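Long-range contact in acetyl-CoA acetyltransferase (Elizabethkingia anophelis NUHP1, PDB 6BN2), which probably catalyses the condensation of two acetyl-CoA molecules to acetoacetyl-CoA and the reverse thiolysis, as a member of the thiolase family: residues V115-A120 / V265-E270. Sequence-based numbering, arbitrary orientation.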
ATOM      1  N   VAL A 115       8.506 -15.324   6.763  1.00 16.23           N
ATOM      2  CA  VAL A 115       8.042 -15.042   8.120  1.00 16.74           C
ATOM      3  C   VAL A 115       7.274 -16.244   8.648  1.00 17.86           C
ATOM      4  O   VAL A 115       6.684 -17.016   7.882  1.00 17.41           O
ATOM      5  CB  VAL A 115       7.142 -13.790   8.198  1.00 16.43           C
ATOM      6  CG1 VAL A 115       7.909 -12.526   7.718  1.00 17.54           C
ATOM      7  CG2 VAL A 115       5.870 -14.015   7.392  1.00 18.04           C
ATOM      8  N   GLU A 116       7.278 -16.385   9.977  1.00 16.12           N
ATOM      9  CA  GLU A 116       6.507 -17.413  10.669  1.00 17.16           C
ATOM     10  C   GLU A 116       5.268 -16.862  11.356  1.00 18.01           C
ATOM     11  O   GLU A 116       4.355 -17.634  11.660  1.00 17.21           O
ATOM     12  CB  GLU A 116       7.376 -18.111  11.721  1.00 19.86           C
ATOM     13  CG  GLU A 116       8.646 -18.738  11.149  1.00 21.29           C
ATOM     14  CD  GLU A 116       8.359 -19.964  10.316  1.00 26.83           C
ATOM     15  OE1 GLU A 116       7.749 -20.943  10.842  1.00 28.42           O
ATOM     16  OE2 GLU A 116       8.757 -19.960   9.135  1.00 29.20           O
ATOM     17  N   ALA A 117       5.213 -15.552  11.605  1.00 15.96           N
ATOM     18  CA  ALA A 117       4.056 -14.943  12.247  1.00 13.62           C
ATOM     19  C   ALA A 117       3.946 -13.525  11.728  1.00 13.87           C
ATOM     20  O   ALA A 117       4.954 -12.811  11.684  1.00 14.90           O
ATOM     21  CB  ALA A 117       4.180 -14.933  13.780  1.00 15.81           C
ATOM     22  N   ILE A 118       2.732 -13.127  11.344  1.00 12.39           N
ATOM     23  CA  ILE A 118       2.531 -11.855  10.662  1.00 13.32           C
ATOM     24  C   ILE A 118       1.118 -11.364  10.957  1.00 13.86           C
ATOM     25  O   ILE A 118       0.185 -12.167  11.092  1.00 14.86           O
ATOM     26  CB  ILE A 118       2.813 -12.010   9.146  1.00 12.00           C
ATOM     27  CG1 ILE A 118       2.629 -10.676   8.403  1.00 12.13           C
ATOM     28  CG2 ILE A 118       1.968 -13.114   8.514  1.00 15.11           C
ATOM     29  CD1 ILE A 118       3.281 -10.695   6.988  1.00 13.77           C
ATOM     30  N   VAL A 119       0.968 -10.041  11.102  1.00 11.45           N
ATOM     31  CA  VAL A 119      -0.337  -9.405  11.299  1.00 11.20           C
ATOM     32  C   VAL A 119      -0.805  -8.855   9.963  1.00 12.07           C
ATOM     33  O   VAL A 119      -0.023  -8.219   9.239  1.00 13.08           O
ATOM     34  CB  VAL A 119      -0.257  -8.272  12.337  1.00 13.72           C
ATOM     35  CG1 VAL A 119      -1.508  -7.377  12.270  1.00 15.91           C
ATOM     36  CG2 VAL A 119      -0.046  -8.827  13.759  1.00 14.26           C
ATOM     37  N   ALA A 120      -2.080  -9.087   9.631  1.00 12.09           N
ATOM     38  CA  ALA A 120      -2.661  -8.487   8.433  1.00 11.90           C
ATOM     39  C   ALA A 120      -4.066  -8.004   8.756  1.00 12.99           C
ATOM     40  O   ALA A 120      -4.816  -8.679   9.468  1.00 13.64           O
ATOM     41  CB  ALA A 120      -2.704  -9.482   7.251  1.00 11.96           C
ATOM     42  N   VAL A 265      -4.012 -12.480  12.898  1.00 14.16           N
ATOM     43  CA  VAL A 265      -2.655 -12.990  13.046  1.00 13.84           C
ATOM     44  C   VAL A 265      -2.565 -14.294  12.274  1.00 13.26           C
ATOM     45  O   VAL A 265      -3.382 -15.198  12.484  1.00 14.99           O
ATOM     46  CB  VAL A 265      -2.267 -13.202  14.518  1.00 15.43           C
ATOM     47  CG1 VAL A 265      -0.862 -13.808  14.571  1.00 16.16           C
ATOM     48  CG2 VAL A 265      -2.305 -11.870  15.309  1.00 16.78           C
ATOM     49  N   LEU A 266      -1.589 -14.372  11.366  1.00 14.49           N
ATOM     50  CA  LEU A 266      -1.300 -15.546  10.554  0.50 14.93           C
ATOM     51  C   LEU A 266      -0.027 -16.221  11.044  1.00 15.72           C
ATOM     52  O   LEU A 266       0.929 -15.541  11.432  1.00 15.26           O
ATOM     53  CB  LEU A 266      -1.115 -15.143   9.091  0.50 11.87           C
ATOM     54  CG  LEU A 266      -2.284 -15.225   8.112  0.50 12.66           C
ATOM     55  CD1 LEU A 266      -3.537 -14.652   8.679  0.50 17.78           C
ATOM     56  CD2 LEU A 266      -1.893 -14.523   6.814  0.50 14.04           C
ATOM     57  N   MET A 267       0.012 -17.551  10.981  1.00 15.76           N
ATOM     58  CA  MET A 267       1.197 -18.277  11.414  1.00 16.63           C
ATOM     59  C   MET A 267       1.415 -19.504  10.552  1.00 18.03           C
ATOM     60  O   MET A 267       0.467 -20.095  10.026  1.00 17.29           O
ATOM     61  CB  MET A 267       1.101 -18.762  12.867  1.00 18.45           C
ATOM     62  CG  MET A 267       1.355 -17.696  13.891  1.00 20.17           C
ATOM     63  SD  MET A 267       1.296 -18.342  15.553  1.00 19.40           S
ATOM     64  CE  MET A 267       1.409 -16.782  16.450  1.00 21.49           C
ATOM     65  N   SER A 268       2.679 -19.906  10.465  1.00 17.27           N
ATOM     66  CA  SER A 268       3.016 -21.230   9.969  1.00 17.53           C
ATOM     67  C   SER A 268       2.589 -22.305  10.967  1.00 18.33           C
ATOM     68  O   SER A 268       2.366 -22.047  12.157  1.00 19.03           O
ATOM     69  CB  SER A 268       4.517 -21.344   9.723  1.00 18.84           C
ATOM     70  OG  SER A 268       5.219 -21.303  10.959  1.00 18.42           O
ATOM     71  N   LYS A 269       2.496 -23.537  10.464  1.00 19.73           N
ATOM     72  CA  LYS A 269       2.210 -24.681  11.329  1.00 21.57           C
ATOM     73  C   LYS A 269       3.258 -24.816  12.422  1.00 23.08           C
ATOM     74  O   LYS A 269       2.934 -25.011  13.603  1.00 24.95           O
ATOM     75  CB  LYS A 269       2.144 -25.953  10.484  1.00 23.66           C
ATOM     76  CG  LYS A 269       1.892 -27.238  11.287  1.00 29.95           C
ATOM     77  CD  LYS A 269       1.554 -28.388  10.348  1.00 36.95           C
ATOM     78  CE  LYS A 269       1.381 -29.698  11.100  1.00 46.17           C
ATOM     79  NZ  LYS A 269       2.683 -30.193  11.615  1.00 55.00           N
ATOM     80  N   GLU A 270       4.535 -24.718  12.044  1.00 21.04           N
ATOM     81  CA  GLU A 270       5.606 -24.913  13.008  1.00 26.14           C
ATOM     82  C   GLU A 270       5.535 -23.873  14.118  1.00 22.44           C
ATOM     83  O   GLU A 270       5.677 -24.202  15.299  1.00 23.19           O
ATOM     84  CB  GLU A 270       6.951 -24.868  12.284  1.00 33.66           C
ATOM     85  CG  GLU A 270       8.156 -25.062  13.163  1.00 52.31           C
ATOM     86  CD  GLU A 270       9.452 -24.944  12.378  1.00 67.32           C
ATOM     87  OE1 GLU A 270       9.395 -24.972  11.129  1.00 72.86           O
ATOM     88  OE2 GLU A 270      10.521 -24.814  13.010  1.00 72.03           O
TER
HETATM   89  O   HOH W   1       7.802 -23.095   9.148  1.00 25.76           O
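Glu116 OE1 is gripped by two donors: the hydroxyl OG of Ser268, at 2.6 Å, and a water that donates to it and also to Glu270 OE1. The hydroxyl arrives from above the carboxylate plane, about 53° out of it, and the bend of the glutamate chain at chi2 (-71°) turns its carboxylate so that OE1 meets the serine hydroxyl. Ser268 OG also accepts from the backbone N of Lys271, so a single N-cap hydroxyl caps the helix that starts at Lys269 and ties that cap to the residue just before strand 117-125. With Glu270 OE1 only 4.4 Å from Glu116 OE1, the two acids would tend to repel; the shared water and the salt bridge from Glu116 OE2 to Lys10 NZ probably ease this.

Before the cap in sequence, strand 258-268 runs antiparallel to strand 117-125, its neighbour in the nine-stranded mixed sheet, which draws strands from both the N- and C-terminal thiolase regions. Ser268 N donates to Glu116 O. Ile118 and Leu266 form a hydrogen-bonded pair: Ile118 N donates to Leu266 O, and the return bond from Leu266 N to Ile118 O, at 2.8 Å, is nearly straight (174°). On the face that meets helix 98-111, Ile118 lies alongside Leu266, its CG2 3.7 Å from Leu266 CB. The other face carries Ala117 CB against Met267 CG at 4.0 Å and, farther along, the CG2 methyls of Val119 and Val265, which meet at 4.1 Å with their side chains crossing at a slant.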